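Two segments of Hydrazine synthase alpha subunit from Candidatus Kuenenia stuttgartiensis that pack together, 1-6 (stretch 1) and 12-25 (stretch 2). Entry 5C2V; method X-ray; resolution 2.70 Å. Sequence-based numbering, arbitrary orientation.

Stretch 1 1-6: EPVMTG
Stretch 2 (12-25) KALWTDYSGMSKEV

One carboxylate, that of Asp17, both caps a helix and holds the other segment. Asp17 is the N-cap of the helix that begins at Tyr18. Asp17 OD1 accepts a weak capping bond from Gly20 N at 3.4 Å and another weak bond from Ser19 OG at 3.3 Å. Across the contact, Val3 N donates to Asp17 OD2 at 2.8 Å, with an N-H...O angle of 152°. Met4 N makes two weak bonds, to Asp17 OD2 at 3.1 Å and to Asp17 OD1 at 3.3 Å. Asp17 has the t rotamer (chi1 177°, chi2 22°).

Stretch 1 has no regular secondary structure. Pro2 is extended (-73/141), Val3 lies at -123/-72 and Met4 at -72/-49. The CA atoms of Glu1 and Lys12 are 4.8 Å apart, those of Pro2 and Ala13 4.2 Å, and those of Met4 and Asp17 5.9 Å. In this register both chains advance the same way. A type I turn from Leu14 to Asp17 (-92/109), with Asp17 N bonded to Leu14 O at 3.1 Å, leads into the helix. There Met21 N bonds to Asp17 O at 2.9 Å.

The CA-to-CB bond of Val3 (chi1 t) points toward stretch 2. Val3 CG2 lies 3.6 Å from Gly20 CA and 3.9 Å from Lys23 CD (Lys23 m, t, p, p), and Val3 CG1 is 3.3 Å from Ser19 OG. Gly20 has no side chain; a CB there would clash with Asp17 OD2. Glu1 O and Gly20 O, both acceptors, sit 3.2 Å apart without a hydrogen bond.

Pro2 CB meets Ala13 CB at 4.4 Å. Glu1 (chi1 m) N forms a salt bridge with Glu24 OE2 at 3.5 Å. Glu24 OE2 also accepts from Ala13 N at 3.2 Å and forms a salt bridge with Lys12 NZ at 3.4 Å. The CA-to-CB bond of Met4 (t throughout) points toward stretch 2, but its end leads away.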

# COMPACT_ATOMS: atom_id res chain seq x y z
N GLU D 1 27.59 29.84 -18.07
CA GLU D 1 28.35 28.61 -17.91
C GLU D 1 27.72 27.46 -18.69
O GLU D 1 26.51 27.44 -18.90
CB GLU D 1 28.46 28.23 -16.43
CG GLU D 1 29.25 29.20 -15.58
CD GLU D 1 28.37 30.22 -14.88
OE1 GLU D 1 28.77 30.71 -13.81
OE2 GLU D 1 27.28 30.52 -15.41
N PRO D 2 28.55 26.50 -19.14
CA PRO D 2 28.04 25.28 -19.77
C PRO D 2 27.41 24.34 -18.75
O PRO D 2 27.92 24.22 -17.64
CB PRO D 2 29.30 24.66 -20.39
CG PRO D 2 30.41 25.14 -19.53
CD PRO D 2 30.03 26.54 -19.12
N VAL D 3 26.31 23.70 -19.12
CA VAL D 3 25.63 22.78 -18.22
C VAL D 3 25.50 21.38 -18.82
O VAL D 3 26.18 20.45 -18.38
CB VAL D 3 24.22 23.29 -17.84
CG1 VAL D 3 23.52 22.30 -16.92
CG2 VAL D 3 24.32 24.65 -17.17
N MET D 4 24.64 21.24 -19.82
CA MET D 4 24.40 19.95 -20.45
C MET D 4 25.59 19.54 -21.31
O MET D 4 26.09 18.42 -21.21
CB MET D 4 23.13 20.00 -21.30
CG MET D 4 22.70 18.65 -21.87
SD MET D 4 21.13 18.76 -22.75
CE MET D 4 20.89 17.05 -23.22
N THR D 5 26.05 20.46 -22.16
CA THR D 5 27.18 20.21 -23.04
C THR D 5 28.32 21.18 -22.76
O THR D 5 28.22 22.02 -21.86
CB THR D 5 26.80 20.32 -24.52
OG1 THR D 5 26.44 21.67 -24.82
CG2 THR D 5 25.62 19.41 -24.84
N GLY D 6 29.39 21.07 -23.53
CA GLY D 6 30.51 22.00 -23.43
C GLY D 6 30.32 23.18 -24.36
O GLY D 6 29.53 23.11 -25.31
N LYS D 12 31.94 29.42 -21.09
CA LYS D 12 30.80 29.83 -21.90
C LYS D 12 30.04 28.61 -22.43
O LYS D 12 30.59 27.52 -22.49
CB LYS D 12 31.25 30.72 -23.07
CG LYS D 12 31.99 31.98 -22.64
CD LYS D 12 31.14 32.85 -21.73
CE LYS D 12 30.04 33.57 -22.50
NZ LYS D 12 29.28 34.52 -21.64
N ALA D 13 28.77 28.81 -22.80
CA ALA D 13 27.91 27.70 -23.17
C ALA D 13 27.48 27.74 -24.64
O ALA D 13 27.43 28.81 -25.26
CB ALA D 13 26.68 27.67 -22.28
N LEU D 14 27.18 26.57 -25.19
CA LEU D 14 26.69 26.45 -26.56
C LEU D 14 25.22 26.84 -26.63
O LEU D 14 24.50 26.73 -25.64
CB LEU D 14 26.90 25.03 -27.08
CG LEU D 14 26.81 24.80 -28.59
CD1 LEU D 14 27.87 25.62 -29.31
CD2 LEU D 14 26.95 23.33 -28.92
N TRP D 15 24.77 27.30 -27.79
CA TRP D 15 23.40 27.77 -27.95
C TRP D 15 22.39 26.63 -27.92
O TRP D 15 21.18 26.87 -27.83
CB TRP D 15 23.25 28.57 -29.25
CG TRP D 15 23.63 27.83 -30.49
CD1 TRP D 15 24.85 27.84 -31.11
CD2 TRP D 15 22.79 26.97 -31.27
NE1 TRP D 15 24.82 27.03 -32.22
CE2 TRP D 15 23.57 26.49 -32.35
CE3 TRP D 15 21.46 26.55 -31.16
CZ2 TRP D 15 23.06 25.62 -33.31
CZ3 TRP D 15 20.95 25.69 -32.12
CH2 TRP D 15 21.75 25.23 -33.17
N THR D 16 22.88 25.40 -28.01
CA THR D 16 22.01 24.23 -27.93
C THR D 16 21.72 23.83 -26.49
O THR D 16 20.78 23.08 -26.22
CB THR D 16 22.62 23.02 -28.66
OG1 THR D 16 23.90 22.72 -28.08
CG2 THR D 16 22.79 23.31 -30.14
N ASP D 17 22.52 24.35 -25.56
CA ASP D 17 22.34 24.03 -24.15
C ASP D 17 21.44 25.08 -23.52
O ASP D 17 21.85 26.21 -23.30
CB ASP D 17 23.70 23.96 -23.45
CG ASP D 17 23.58 23.69 -21.96
OD1 ASP D 17 22.54 23.16 -21.52
OD2 ASP D 17 24.54 24.01 -21.22
N TYR D 18 20.22 24.67 -23.19
CA TYR D 18 19.20 25.61 -22.72
C TYR D 18 19.51 26.13 -21.33
O TYR D 18 19.54 27.34 -21.10
CB TYR D 18 17.82 24.94 -22.74
CG TYR D 18 16.77 25.67 -21.94
CD1 TYR D 18 16.46 25.29 -20.64
CD2 TYR D 18 16.08 26.75 -22.48
CE1 TYR D 18 15.50 25.96 -19.91
CE2 TYR D 18 15.11 27.43 -21.76
CZ TYR D 18 14.83 27.02 -20.47
OH TYR D 18 13.87 27.69 -19.74
N SER D 19 19.73 25.21 -20.40
CA SER D 19 20.04 25.57 -19.02
C SER D 19 21.37 26.31 -18.94
O SER D 19 21.60 27.07 -18.00
CB SER D 19 20.07 24.32 -18.14
OG SER D 19 20.94 23.34 -18.68
N GLY D 20 22.23 26.09 -19.92
CA GLY D 20 23.51 26.78 -19.99
C GLY D 20 23.37 28.21 -20.47
O GLY D 20 23.98 29.12 -19.92
N MET D 21 22.55 28.40 -21.51
CA MET D 21 22.32 29.73 -22.07
C MET D 21 21.51 30.59 -21.11
O MET D 21 21.74 31.80 -21.02
CB MET D 21 21.61 29.63 -23.42
CG MET D 21 22.42 28.98 -24.52
SD MET D 21 23.86 29.94 -25.02
CE MET D 21 23.08 31.33 -25.82
N SER D 22 20.57 29.97 -20.41
CA SER D 22 19.69 30.69 -19.50
C SER D 22 20.45 31.38 -18.37
O SER D 22 19.98 32.38 -17.82
CB SER D 22 18.64 29.74 -18.91
OG SER D 22 17.79 29.22 -19.92
N LYS D 23 21.62 30.85 -18.02
CA LYS D 23 22.43 31.43 -16.95
C LYS D 23 23.06 32.75 -17.40
O LYS D 23 23.19 33.68 -16.61
CB LYS D 23 23.51 30.44 -16.51
CG LYS D 23 22.95 29.12 -15.98
CD LYS D 23 24.05 28.17 -15.55
CE LYS D 23 24.63 28.55 -14.20
NZ LYS D 23 23.63 28.40 -13.11
N GLU D 24 23.45 32.81 -18.67
CA GLU D 24 24.05 34.01 -19.25
C GLU D 24 23.01 35.05 -19.69
O GLU D 24 23.22 36.25 -19.52
CB GLU D 24 24.93 33.64 -20.45
CG GLU D 24 26.08 32.71 -20.10
CD GLU D 24 26.66 32.00 -21.31
OE1 GLU D 24 26.01 31.99 -22.37
OE2 GLU D 24 27.78 31.45 -21.19
N VAL D 25 21.91 34.58 -20.27
CA VAL D 25 20.94 35.47 -20.90
C VAL D 25 19.99 36.09 -19.88
O VAL D 25 19.24 37.01 -20.20
CB VAL D 25 20.12 34.72 -21.97
CG1 VAL D 25 19.01 33.91 -21.33
CG2 VAL D 25 19.56 35.69 -23.00